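Local coordinates for mandelate racemase / muconate lactonizing enzyme family protein (Agrobacterium tumefaciens, PDB 4DXK) that probably acts as a metal-dependent lyase or isomerase of the enolase superfamily on carboxylate-bearing substrates, at residues T238-D243 and V287-I292; D278-G283 and E309-P314; P225-A230 and A257-A262; E114-N119 and K210-V215. All coordinates share one frame; numbering follows the deposited sequence.

Contact 1: T238-D243 and V287-I292; sequences TFWHED and VVMLDI. With NA (sodium ion), chain C.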
loop_
_atom_site.group_PDB
_atom_site.type_symbol
_atom_site.label_atom_id
_atom_site.label_comp_id
_atom_site.label_asym_id
_atom_site.label_seq_id
_atom_site.Cartn_x
_atom_site.Cartn_y
_atom_site.Cartn_z
ATOM N N THR A 238 -15.180 27.418 -4.049
ATOM C CA THR A 238 -14.908 27.169 -5.457
ATOM C C THR A 238 -15.459 25.810 -5.898
ATOM O O THR A 238 -15.574 24.883 -5.097
ATOM C CB THR A 238 -13.414 27.288 -5.752
ATOM O OG1 THR A 238 -12.689 26.434 -4.858
ATOM C CG2 THR A 238 -12.958 28.726 -5.555
ATOM N N PHE A 239 -15.811 25.709 -7.172
ATOM C CA PHE A 239 -16.493 24.527 -7.687
ATOM C C PHE A 239 -15.518 23.446 -8.143
ATOM O O PHE A 239 -15.710 22.263 -7.861
ATOM C CB PHE A 239 -17.403 24.935 -8.842
ATOM C CG PHE A 239 -18.305 23.840 -9.326
ATOM C CD1 PHE A 239 -19.360 23.394 -8.543
ATOM C CD2 PHE A 239 -18.101 23.255 -10.568
ATOM C CE1 PHE A 239 -20.207 22.387 -8.992
ATOM C CE2 PHE A 239 -18.947 22.256 -11.029
ATOM C CZ PHE A 239 -19.996 21.815 -10.234
ATOM N N TRP A 240 -14.480 23.856 -8.866
ATOM C CA TRP A 240 -13.405 22.941 -9.236
ATOM C C TRP A 240 -12.107 23.701 -9.415
ATOM O O TRP A 240 -12.127 24.918 -9.626
ATOM C CB TRP A 240 -13.782 22.083 -10.452
ATOM C CG TRP A 240 -13.718 22.659 -11.856
ATOM C CD1 TRP A 240 -12.738 23.444 -12.419
ATOM C CD2 TRP A 240 -14.655 22.381 -12.903
ATOM N NE1 TRP A 240 -13.026 23.675 -13.753
ATOM C CE2 TRP A 240 -14.191 23.022 -14.069
ATOM C CE3 TRP A 240 -15.849 21.656 -12.962
ATOM C CZ2 TRP A 240 -14.896 22.971 -15.280
ATOM C CZ3 TRP A 240 -16.526 21.584 -14.166
ATOM C CH2 TRP A 240 -16.051 22.242 -15.305
ATOM N N HIS A 241 -10.990 22.987 -9.304
ATOM C CA HIS A 241 -9.659 23.549 -9.508
ATOM C C HIS A 241 -9.040 22.810 -10.673
ATOM O O HIS A 241 -8.663 21.633 -10.555
ATOM C CB HIS A 241 -8.799 23.406 -8.252
ATOM C CG HIS A 241 -9.250 24.275 -7.120
ATOM N ND1 HIS A 241 -8.665 24.235 -5.870
ATOM C CD2 HIS A 241 -10.227 25.210 -7.043
ATOM C CE1 HIS A 241 -9.266 25.103 -5.074
ATOM N NE2 HIS A 241 -10.223 25.703 -5.760
ATOM N N GLU A 242 -8.970 23.494 -11.809
ATOM C CA GLU A 242 -8.618 22.864 -13.076
ATOM C C GLU A 242 -7.136 23.017 -13.376
ATOM O O GLU A 242 -6.582 24.125 -13.319
ATOM C CB GLU A 242 -9.454 23.489 -14.190
ATOM C CG GLU A 242 -9.242 22.881 -15.574
ATOM C CD GLU A 242 -10.221 23.435 -16.593
ATOM O OE1 GLU A 242 -11.277 23.969 -16.196
ATOM O OE2 GLU A 242 -9.932 23.364 -17.809
ATOM N N ASP A 243 -6.500 21.897 -13.705
ATOM C CA ASP A 243 -5.085 21.868 -14.069
ATOM C C ASP A 243 -4.220 22.677 -13.097
ATOM O O ASP A 243 -3.479 23.570 -13.505
ATOM C CB ASP A 243 -4.912 22.319 -15.522
ATOM C CG ASP A 243 -5.458 21.306 -16.502
ATOM O OD1 ASP A 243 -5.443 20.117 -16.161
ATOM O OD2 ASP A 243 -5.899 21.689 -17.601
ATOM N N VAL A 287 -13.441 16.039 -11.391
ATOM C CA VAL A 287 -14.135 16.261 -12.648
ATOM C C VAL A 287 -13.194 15.848 -13.770
ATOM O O VAL A 287 -12.059 16.340 -13.853
ATOM C CB VAL A 287 -14.542 17.722 -12.823
ATOM C CG1 VAL A 287 -15.294 17.898 -14.130
ATOM C CG2 VAL A 287 -15.399 18.174 -11.643
ATOM N N VAL A 288 -13.642 14.915 -14.605
ATOM C CA VAL A 288 -12.822 14.404 -15.692
ATOM C C VAL A 288 -13.023 15.304 -16.902
ATOM O O VAL A 288 -14.098 15.340 -17.517
ATOM C CB VAL A 288 -13.138 12.927 -15.986
ATOM C CG1 VAL A 288 -12.393 12.445 -17.232
ATOM C CG2 VAL A 288 -12.794 12.064 -14.765
ATOM N N MET A 289 -11.972 16.055 -17.223
ATOM C CA MET A 289 -11.982 16.996 -18.338
ATOM C C MET A 289 -11.252 16.375 -19.495
ATOM O O MET A 289 -10.272 15.656 -19.317
ATOM C CB MET A 289 -11.247 18.278 -17.975
ATOM C CG MET A 289 -11.506 18.736 -16.600
ATOM S SD MET A 289 -13.151 19.413 -16.341
ATOM C CE MET A 289 -13.133 20.828 -17.451
ATOM N N LEU A 290 -11.724 16.673 -20.695
ATOM C CA LEU A 290 -11.041 16.219 -21.894
ATOM C C LEU A 290 -11.364 17.208 -23.000
ATOM O O LEU A 290 -12.336 17.960 -22.894
ATOM C CB LEU A 290 -11.482 14.802 -22.268
ATOM C CG LEU A 290 -12.969 14.525 -22.492
ATOM C CD1 LEU A 290 -13.434 14.954 -23.874
ATOM C CD2 LEU A 290 -13.263 13.048 -22.293
ATOM N N ASP A 291 -10.550 17.212 -24.048
ATOM C CA ASP A 291 -10.865 17.928 -25.268
ATOM C C ASP A 291 -10.856 16.892 -26.375
ATOM O O ASP A 291 -9.836 16.235 -26.605
ATOM C CB ASP A 291 -9.826 19.032 -25.512
ATOM C CG ASP A 291 -10.103 19.838 -26.765
ATOM O OD1 ASP A 291 -10.225 19.213 -27.841
ATOM O OD2 ASP A 291 -10.214 21.084 -26.681
ATOM N N ILE A 292 -11.995 16.726 -27.044
ATOM C CA ILE A 292 -12.134 15.667 -28.028
ATOM C C ILE A 292 -11.132 15.780 -29.169
ATOM O O ILE A 292 -10.783 14.776 -29.783
ATOM C CB ILE A 292 -13.563 15.610 -28.603
ATOM C CG1 ILE A 292 -13.926 16.916 -29.295
ATOM C CG2 ILE A 292 -14.577 15.270 -27.515
ATOM C CD1 ILE A 292 -15.255 16.836 -29.997
HETATM NA NA NA C . -8.792 24.693 -19.329
HETATM O O HOH W 1 -6.737 24.080 -18.429
HETATM O O HOH W 2 -7.585 25.960 -20.908
#
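Glu242 OE1, which rests 3.9 Å from the methyl CE of Met289, accepts a bond from the indole N-H of Trp240 (NE1 to OE1, 3.0 Å) and forms a salt bridge with Lys172. The indole bond is bent, 139° at the hydrogen, and reaches OE1 on its anti side with the acceptor lying out of the indole plane. The other oxygen, OE2, is a sodium ligand at 2.3 Å, and Glu216 and Glu268 supply further carboxylates to the ion. With CG opposite the backbone N (chi1 -177°) and the chain straight beyond it, Glu242 extends to the metal from strand 240-242 of the parallel barrel sheet. Strand 264-266 separates this strand from 287-290, so the two meet through side chains alone, their axes 9.3 Å apart and inclined at 35°. Val287 CG2 approaches the benzo part of Trp240 obliquely, 3.8 Å from CE3. Met289, modelled in two conformers, folds back at chi2 and chi3 in the one described here. Its SD lies over one indole face as a Met-aromatic contact, 4.3 Å from the six-membered ring centre, and its CE is 3.5 Å from Trp240 CZ2. A water held by both sodium and Asp243 OD2 adds a second link to the site. The carboxylate of Glu242 is thus held against rotation by sodium on one oxygen and by Lys172 and the indole N-H on the other.

Contact 2: D278-G283 and E309-P314; sequences DLLETG and EAWHLP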
loop_
_atom_site.group_PDB
_atom_site.type_symbol
_atom_site.label_atom_id
_atom_site.label_comp_id
_atom_site.label_asym_id
_atom_site.label_seq_id
_atom_site.Cartn_x
_atom_site.Cartn_y
_atom_site.Cartn_z
ATOM N N ASP A 278 -4.575 6.256 -15.827
ATOM C CA ASP A 278 -3.535 6.700 -14.908
ATOM C C ASP A 278 -4.097 7.735 -13.927
ATOM O O ASP A 278 -3.800 7.697 -12.730
ATOM C CB ASP A 278 -2.349 7.305 -15.680
ATOM C CG ASP A 278 -1.543 6.271 -16.464
ATOM O OD1 ASP A 278 -1.758 5.049 -16.311
ATOM O OD2 ASP A 278 -0.664 6.716 -17.235
ATOM N N LEU A 279 -4.911 8.666 -14.421
ATOM C CA LEU A 279 -5.510 9.677 -13.565
ATOM C C LEU A 279 -6.425 9.033 -12.528
ATOM O O LEU A 279 -6.352 9.330 -11.333
ATOM C CB LEU A 279 -6.283 10.687 -14.413
ATOM C CG LEU A 279 -7.077 11.750 -13.665
ATOM C CD1 LEU A 279 -6.152 12.657 -12.878
ATOM C CD2 LEU A 279 -7.945 12.536 -14.623
ATOM N N LEU A 280 -7.301 8.145 -12.977
ATOM C CA LEU A 280 -8.204 7.463 -12.050
ATOM C C LEU A 280 -7.452 6.642 -10.997
ATOM O O LEU A 280 -7.847 6.591 -9.825
ATOM C CB LEU A 280 -9.198 6.589 -12.824
ATOM C CG LEU A 280 -10.152 7.335 -13.753
ATOM C CD1 LEU A 280 -10.914 6.373 -14.655
ATOM C CD2 LEU A 280 -11.128 8.184 -12.951
ATOM N N GLU A 281 -6.353 6.020 -11.400
ATOM C CA GLU A 281 -5.553 5.198 -10.494
ATOM C C GLU A 281 -4.877 5.996 -9.390
ATOM O O GLU A 281 -4.433 5.413 -8.392
ATOM C CB GLU A 281 -4.492 4.382 -11.256
ATOM C CG GLU A 281 -5.044 3.200 -12.047
ATOM C CD GLU A 281 -3.960 2.342 -12.696
ATOM O OE1 GLU A 281 -2.764 2.701 -12.633
ATOM O OE2 GLU A 281 -4.306 1.291 -13.267
ATOM N N THR A 282 -4.791 7.317 -9.530
ATOM C CA THR A 282 -4.191 8.112 -8.466
ATOM C C THR A 282 -5.058 8.149 -7.222
ATOM O O THR A 282 -4.553 8.420 -6.140
ATOM C CB THR A 282 -3.955 9.577 -8.863
ATOM O OG1 THR A 282 -5.213 10.239 -9.053
ATOM C CG2 THR A 282 -3.076 9.688 -10.105
ATOM N N GLY A 283 -6.357 7.917 -7.364
ATOM C CA GLY A 283 -7.272 8.105 -6.247
ATOM C C GLY A 283 -7.613 9.564 -5.983
ATOM O O GLY A 283 -8.291 9.860 -4.995
ATOM N N GLU A 309 -17.530 7.307 -15.360
ATOM C CA GLU A 309 -18.780 6.960 -14.697
ATOM C C GLU A 309 -18.617 5.747 -13.793
ATOM O O GLU A 309 -19.244 5.658 -12.735
ATOM C CB GLU A 309 -19.891 6.746 -15.736
ATOM C CG GLU A 309 -21.271 6.591 -15.111
ATOM C CD GLU A 309 -22.398 6.471 -16.121
ATOM O OE1 GLU A 309 -22.126 6.362 -17.331
ATOM O OE2 GLU A 309 -23.570 6.486 -15.687
ATOM N N ALA A 310 -17.754 4.815 -14.198
ATOM C CA ALA A 310 -17.454 3.661 -13.366
ATOM C C ALA A 310 -16.820 4.083 -12.041
ATOM O O ALA A 310 -16.948 3.389 -11.036
ATOM C CB ALA A 310 -16.557 2.658 -14.104
ATOM N N TRP A 311 -16.124 5.226 -12.048
ATOM C CA TRP A 311 -15.525 5.800 -10.839
ATOM C C TRP A 311 -16.451 6.793 -10.128
ATOM O O TRP A 311 -16.032 7.479 -9.211
ATOM C CB TRP A 311 -14.156 6.435 -11.144
ATOM C CG TRP A 311 -13.008 5.475 -10.945
ATOM C CD1 TRP A 311 -12.112 5.475 -9.902
ATOM C CD2 TRP A 311 -12.649 4.362 -11.776
ATOM N NE1 TRP A 311 -11.220 4.443 -10.055
ATOM C CE2 TRP A 311 -11.532 3.737 -11.184
ATOM C CE3 TRP A 311 -13.168 3.827 -12.961
ATOM C CZ2 TRP A 311 -10.917 2.611 -11.746
ATOM C CZ3 TRP A 311 -12.556 2.705 -13.509
ATOM C CH2 TRP A 311 -11.448 2.112 -12.902
ATOM N N HIS A 312 -17.714 6.859 -10.542
ATOM C CA HIS A 312 -18.690 7.766 -9.928
ATOM C C HIS A 312 -18.349 9.244 -10.147
ATOM O O HIS A 312 -18.727 10.097 -9.332
ATOM C CB HIS A 312 -18.851 7.503 -8.417
ATOM C CG HIS A 312 -19.190 6.086 -8.073
ATOM N ND1 HIS A 312 -20.338 5.470 -8.517
ATOM C CD2 HIS A 312 -18.547 5.175 -7.305
ATOM C CE1 HIS A 312 -20.382 4.235 -8.053
ATOM N NE2 HIS A 312 -19.307 4.030 -7.313
ATOM N N LEU A 313 -17.672 9.542 -11.254
ATOM C CA LEU A 313 -17.205 10.892 -11.543
ATOM C C LEU A 313 -17.864 11.424 -12.799
ATOM O O LEU A 313 -18.274 10.648 -13.675
ATOM C CB LEU A 313 -15.688 10.900 -11.727
ATOM C CG LEU A 313 -14.886 10.474 -10.501
ATOM C CD1 LEU A 313 -13.398 10.405 -10.804
ATOM C CD2 LEU A 313 -15.131 11.429 -9.345
ATOM N N PRO A 314 -17.941 12.750 -12.921
ATOM C CA PRO A 314 -18.542 13.365 -14.101
ATOM C C PRO A 314 -17.507 13.687 -15.171
ATOM O O PRO A 314 -16.300 13.695 -14.893
ATOM C CB PRO A 314 -19.089 14.672 -13.531
ATOM C CG PRO A 314 -18.054 15.069 -12.509
ATOM C CD PRO A 314 -17.544 13.758 -11.920
#
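One face of the Trp311 indole is covered by Leu280, whose CB stands almost above the centre of the five-membered ring (4.0 Å, a CH-pi contact) and whose CD1 is displaced toward the rim, 3.8 Å from Trp311 CE3. The same indole has a cation-pi partner in Arg277 of a neighbouring subunit. This is packing between two successive helices of the beta/alpha barrel, 272-281 and 297-310, at their C-terminal ends. Trp311 follows directly on the second helix, which closes in a Schellman motif: His312 takes positive phi, and its N binds Glu309 O at 2.9 Å. The turn sends the chain back so that Leu313 also faces the first helix. CD1 of Leu280 lies over the indole, while CD2 touches Trp311 CG as well as Leu313 CD1 (3.8 Å), the two leucines passing in opposite directions. No hydrogen bond joins the segments; apolar surface does all the work between them. Their polar groups bond to other partners, some within the chain, as Asp278 to Arg75, and some on other subunits, as Glu309 to Arg273 of that same neighbour. At the end of helix 272-281, Leu279 O receives two donors of Thr282, the backbone N at 3.1 Å and, in the carbonyl plane, the hydroxyl OG1 at 2.7 Å.

Contact 3: P225-A230 and A257-A262; sequences PAMQIA and AAVSPA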
loop_
_atom_site.group_PDB
_atom_site.type_symbol
_atom_site.label_atom_id
_atom_site.label_comp_id
_atom_site.label_asym_id
_atom_site.label_seq_id
_atom_site.Cartn_x
_atom_site.Cartn_y
_atom_site.Cartn_z
ATOM N N PRO A 225 3.314 25.835 -4.308
ATOM C CA PRO A 225 2.440 27.009 -4.404
ATOM C C PRO A 225 1.019 26.635 -4.857
ATOM O O PRO A 225 0.065 27.314 -4.463
ATOM C CB PRO A 225 3.148 27.898 -5.435
ATOM C CG PRO A 225 4.011 26.958 -6.225
ATOM C CD PRO A 225 4.473 25.945 -5.210
ATOM N N ALA A 226 0.858 25.576 -5.650
ATOM C CA ALA A 226 -0.490 25.120 -5.992
ATOM C C ALA A 226 -1.292 24.775 -4.731
ATOM O O ALA A 226 -2.462 25.163 -4.602
ATOM C CB ALA A 226 -0.425 23.931 -6.938
ATOM N N MET A 227 -0.672 24.054 -3.798
ATOM C CA MET A 227 -1.365 23.694 -2.560
ATOM C C MET A 227 -1.633 24.922 -1.687
ATOM O O MET A 227 -2.684 25.021 -1.056
ATOM C CB MET A 227 -0.602 22.612 -1.782
ATOM C CG MET A 227 -0.618 21.244 -2.452
ATOM S SD MET A 227 0.027 19.898 -1.439
ATOM C CE MET A 227 1.756 20.380 -1.263
ATOM N N GLN A 228 -0.691 25.861 -1.664
ATOM C CA GLN A 228 -0.863 27.102 -0.916
ATOM C C GLN A 228 -2.073 27.885 -1.434
ATOM O O GLN A 228 -2.903 28.369 -0.657
ATOM C CB GLN A 228 0.411 27.933 -1.068
ATOM C CG GLN A 228 0.402 29.265 -0.351
ATOM C CD GLN A 228 1.654 30.065 -0.642
ATOM O OE1 GLN A 228 2.571 29.586 -1.307
ATOM N NE2 GLN A 228 1.701 31.291 -0.140
ATOM N N ILE A 229 -2.165 28.005 -2.753
ATOM C CA ILE A 229 -3.287 28.690 -3.390
ATOM C C ILE A 229 -4.607 27.964 -3.129
ATOM O O ILE A 229 -5.625 28.598 -2.816
ATOM C CB ILE A 229 -3.046 28.855 -4.911
ATOM C CG1 ILE A 229 -1.863 29.793 -5.176
ATOM C CG2 ILE A 229 -4.315 29.331 -5.616
ATOM C CD1 ILE A 229 -1.350 29.739 -6.602
ATOM N N ALA A 230 -4.585 26.637 -3.252
ATOM C CA ALA A 230 -5.784 25.832 -3.031
ATOM C C ALA A 230 -6.353 26.101 -1.642
ATOM O O ALA A 230 -7.555 26.340 -1.491
ATOM C CB ALA A 230 -5.481 24.354 -3.200
ATOM N N ALA A 257 -4.898 16.843 -3.786
ATOM C CA ALA A 257 -6.259 16.503 -3.381
ATOM C C ALA A 257 -6.399 16.438 -1.860
ATOM O O ALA A 257 -7.488 16.661 -1.325
ATOM C CB ALA A 257 -6.688 15.185 -4.011
ATOM N N ALA A 258 -5.298 16.158 -1.171
ATOM C CA ALA A 258 -5.301 16.061 0.287
ATOM C C ALA A 258 -5.595 17.396 0.964
ATOM O O ALA A 258 -6.073 17.425 2.104
ATOM C CB ALA A 258 -3.978 15.501 0.782
ATOM N N VAL A 259 -5.297 18.499 0.284
ATOM C CA VAL A 259 -5.514 19.813 0.877
ATOM C C VAL A 259 -6.524 20.686 0.130
ATOM O O VAL A 259 -6.950 21.711 0.652
ATOM C CB VAL A 259 -4.199 20.607 1.025
ATOM C CG1 VAL A 259 -3.192 19.832 1.856
ATOM C CG2 VAL A 259 -3.618 20.950 -0.337
ATOM N N SER A 260 -6.910 20.302 -1.082
ATOM C CA SER A 260 -7.772 21.166 -1.886
ATOM C C SER A 260 -9.218 21.166 -1.405
ATOM O O SER A 260 -9.796 20.110 -1.170
ATOM C CB SER A 260 -7.721 20.770 -3.357
ATOM O OG SER A 260 -8.505 21.667 -4.130
ATOM N N PRO A 261 -9.816 22.358 -1.265
ATOM C CA PRO A 261 -11.222 22.446 -0.852
ATOM C C PRO A 261 -12.192 22.189 -2.000
ATOM O O PRO A 261 -13.403 22.162 -1.776
ATOM C CB PRO A 261 -11.350 23.900 -0.388
ATOM C CG PRO A 261 -10.377 24.635 -1.262
ATOM C CD PRO A 261 -9.193 23.688 -1.375
ATOM N N ALA A 262 -11.669 22.012 -3.212
ATOM C CA ALA A 262 -12.498 21.737 -4.382
ATOM C C ALA A 262 -11.903 20.549 -5.124
ATOM O O ALA A 262 -10.683 20.337 -5.075
ATOM C CB ALA A 262 -12.532 22.953 -5.295
#
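Ala230, Val259 and Met227 supply most of the surface that helix 223-232 and the end of helix 253-259 bury against each other. Ala230 is small enough for the backbones to come close, its CA 5.2 Å from that of Ser260. Its methyl CB points at the turn after the second helix and touches Ser260 CA at 4.1 Å, while its carbonyl oxygen touches the proline ring closely, Ala230 O to Pro261 CD 3.1 Å. One turn before Ala230, Met227 receives CG2 of Val259 on its stem, 3.7 Å from Met227 CG and equally near its CB; the two side chains cross at about a right angle. Met227 has two deposited conformers, and the contact described is that of one of them. Ser260 turns its hydroxyl opposite the backbone N (chi1 -177°), from where OG donates to a lone pair of Ala262 O at 2.7 Å and braces the turn through Pro261. Tyr256 adds an aromatic side chain against Ala226, Met227 and Ala230. The chain passes through strand 240-242 between the two helices, and their side-by-side packing outside that strand is the neighbour-to-neighbour helix contact characteristic of a beta/alpha barrel.

Contact 4: E114-N119 and K210-V215; sequences EIRTYN and KMDIMV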
loop_
_atom_site.group_PDB
_atom_site.type_symbol
_atom_site.label_atom_id
_atom_site.label_comp_id
_atom_site.label_asym_id
_atom_site.label_seq_id
_atom_site.Cartn_x
_atom_site.Cartn_y
_atom_site.Cartn_z
ATOM N N GLU A 114 -30.743 18.853 -23.746
ATOM C CA GLU A 114 -29.916 20.041 -23.598
ATOM C C GLU A 114 -29.122 19.849 -22.321
ATOM O O GLU A 114 -29.469 19.002 -21.487
ATOM C CB GLU A 114 -30.777 21.301 -23.511
ATOM C CG GLU A 114 -31.690 21.329 -22.298
ATOM C CD GLU A 114 -32.644 22.512 -22.291
ATOM O OE1 GLU A 114 -32.561 23.360 -23.210
ATOM O OE2 GLU A 114 -33.479 22.591 -21.365
ATOM N N ILE A 115 -28.066 20.635 -22.155
ATOM C CA ILE A 115 -27.236 20.525 -20.972
ATOM C C ILE A 115 -26.806 21.908 -20.526
ATOM O O ILE A 115 -26.620 22.809 -21.341
ATOM C CB ILE A 115 -25.994 19.615 -21.208
ATOM C CG1 ILE A 115 -25.290 19.286 -19.882
ATOM C CG2 ILE A 115 -25.040 20.252 -22.206
ATOM C CD1 ILE A 115 -24.139 18.308 -20.031
ATOM N N ARG A 116 -26.646 22.072 -19.217
ATOM C CA ARG A 116 -26.178 23.332 -18.666
ATOM C C ARG A 116 -24.830 23.700 -19.263
ATOM O O ARG A 116 -23.982 22.837 -19.489
ATOM C CB ARG A 116 -26.065 23.232 -17.143
ATOM C CG ARG A 116 -25.780 24.547 -16.444
ATOM C CD ARG A 116 -26.040 24.460 -14.935
ATOM N NE ARG A 116 -24.960 23.781 -14.219
ATOM C CZ ARG A 116 -24.123 24.371 -13.365
ATOM N NH1 ARG A 116 -24.231 25.666 -13.082
ATOM N NH2 ARG A 116 -23.174 23.658 -12.772
ATOM N N THR A 117 -24.646 24.985 -19.533
ATOM C CA THR A 117 -23.362 25.491 -20.012
ATOM C C THR A 117 -22.671 26.348 -18.948
ATOM O O THR A 117 -23.265 26.671 -17.915
ATOM C CB THR A 117 -23.523 26.286 -21.318
ATOM O OG1 THR A 117 -22.245 26.490 -21.933
ATOM C CG2 THR A 117 -24.165 27.636 -21.047
ATOM N N TYR A 118 -21.404 26.679 -19.181
ATOM C CA TYR A 118 -20.713 27.691 -18.390
ATOM C C TYR A 118 -19.864 28.531 -19.315
ATOM O O TYR A 118 -19.505 28.085 -20.409
ATOM C CB TYR A 118 -19.866 27.078 -17.266
ATOM C CG TYR A 118 -18.571 26.389 -17.665
ATOM C CD1 TYR A 118 -17.372 27.100 -17.740
ATOM C CD2 TYR A 118 -18.529 25.022 -17.886
ATOM C CE1 TYR A 118 -16.181 26.468 -18.059
ATOM C CE2 TYR A 118 -17.344 24.378 -18.216
ATOM C CZ TYR A 118 -16.169 25.106 -18.296
ATOM O OH TYR A 118 -14.996 24.469 -18.621
ATOM N N ASN A 119 -19.551 29.745 -18.874
ATOM C CA ASN A 119 -18.727 30.660 -19.653
ATOM C C ASN A 119 -17.433 31.002 -18.925
ATOM O O ASN A 119 -17.352 30.894 -17.707
ATOM C CB ASN A 119 -19.480 31.963 -19.959
ATOM C CG ASN A 119 -20.609 31.778 -20.962
ATOM O OD1 ASN A 119 -20.696 30.766 -21.657
ATOM N ND2 ASN A 119 -21.482 32.775 -21.042
ATOM N N LYS A 210 -25.210 32.020 -5.720
ATOM C CA LYS A 210 -26.011 31.687 -6.893
ATOM C C LYS A 210 -25.157 31.266 -8.088
ATOM O O LYS A 210 -25.677 30.735 -9.069
ATOM C CB LYS A 210 -26.928 32.850 -7.269
ATOM C CG LYS A 210 -27.920 33.213 -6.178
ATOM C CD LYS A 210 -28.889 34.288 -6.634
ATOM C CE LYS A 210 -29.634 34.897 -5.454
ATOM N NZ LYS A 210 -28.955 36.126 -4.956
ATOM N N MET A 211 -23.855 31.507 -7.991
ATOM C CA MET A 211 -22.917 31.247 -9.084
ATOM C C MET A 211 -21.860 30.218 -8.688
ATOM O O MET A 211 -21.159 30.411 -7.692
ATOM C CB MET A 211 -22.211 32.551 -9.470
ATOM C CG MET A 211 -21.177 32.412 -10.572
ATOM S SD MET A 211 -21.926 32.045 -12.163
ATOM C CE MET A 211 -22.741 33.617 -12.500
ATOM N N ASP A 212 -21.723 29.143 -9.468
ATOM C CA ASP A 212 -20.575 28.250 -9.298
ATOM C C ASP A 212 -19.348 28.939 -9.891
ATOM O O ASP A 212 -19.426 29.488 -10.995
ATOM C CB ASP A 212 -20.798 26.913 -10.014
ATOM C CG ASP A 212 -21.953 26.113 -9.438
ATOM O OD1 ASP A 212 -22.111 26.090 -8.196
ATOM O OD2 ASP A 212 -22.688 25.506 -10.240
ATOM N N ILE A 213 -18.234 28.936 -9.166
ATOM C CA ILE A 213 -17.015 29.547 -9.671
ATOM C C ILE A 213 -15.969 28.468 -9.889
ATOM O O ILE A 213 -15.468 27.858 -8.931
ATOM C CB ILE A 213 -16.429 30.611 -8.713
ATOM C CG1 ILE A 213 -17.486 31.651 -8.329
ATOM C CG2 ILE A 213 -15.221 31.284 -9.355
ATOM C CD1 ILE A 213 -17.013 32.631 -7.260
ATOM N N MET A 214 -15.647 28.233 -11.156
ATOM C CA MET A 214 -14.580 27.319 -11.537
ATOM C C MET A 214 -13.274 28.090 -11.604
ATOM O O MET A 214 -13.256 29.245 -12.039
ATOM C CB MET A 214 -14.880 26.724 -12.906
ATOM C CG MET A 214 -16.100 25.832 -12.914
ATOM S SD MET A 214 -17.034 26.043 -14.425
ATOM C CE MET A 214 -18.380 24.897 -14.130
ATOM N N VAL A 215 -12.181 27.463 -11.175
ATOM C CA VAL A 215 -10.881 28.109 -11.237
ATOM C C VAL A 215 -9.996 27.340 -12.189
ATOM O O VAL A 215 -9.805 26.125 -12.047
ATOM C CB VAL A 215 -10.216 28.166 -9.871
ATOM C CG1 VAL A 215 -8.971 29.037 -9.951
ATOM C CG2 VAL A 215 -11.184 28.712 -8.831
#
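Arg116 sends its chain out with CG opposite the backbone N and then bends at chi3 (78°), bringing the guanidinium to Asp212, whose CG stands opposite its own carbonyl carbon (chi1 -64°). The result is an end-on salt bridge between strand 115-118, which belongs to a mixed sheet beside the barrel, and barrel strand 212-216. NH1 and NH2 both bond Asp212 OD2, each at 3.2 Å and from opposite faces of the carboxylate. The two flat groups stand nearly perpendicular, 81° apart, so the aspartate offers a single oxygen rather than a matched pair. Arg116 is modelled in two conformers, which makes this grip conditional on the one described. Arg116 NH1 also bonds Thr169, and OD2 is bonded by Tyr187 of a neighbouring subunit, whose ring makes a cation-pi contact with Arg116. Two residues on along each strand, Tyr118 and Met214 form a Met-aromatic contact. The tyrosine hydroxyl bonds Lys172, and its ring meets Trp240 edge-to-face. Met214 too has two conformers; in this one its sulfur lies over one tyrosine face, 3.6 Å from the ring centre, with SD 3.5 Å from Tyr118 CD1 and the methyl CE 3.8 Å from CD2.

In the fold
From the N terminus, contact 4 comes first: 114-119 waits some 90 residues for 210-215, tying the sheet that contains strand 115-118 to the barrel, and closes before the others open. The remaining three interlock. Contact 3 opens at 225-230, contact 1 opens at 238-243 within its loop, and contact 3 then closes at 257-262, so the two cross. Contact 2 opens at 278-283 before contact 1 closes at 287-292, and itself closes at 309-314, a second crossing. Contacts 3 and 2 join successive outer helices; contact 1 lies within the barrel. Backbone pairing of strands 212-216 and 240-242 connects contact 4 to contact 1, and Val288 with Pro314 connects contact 1 to contact 2.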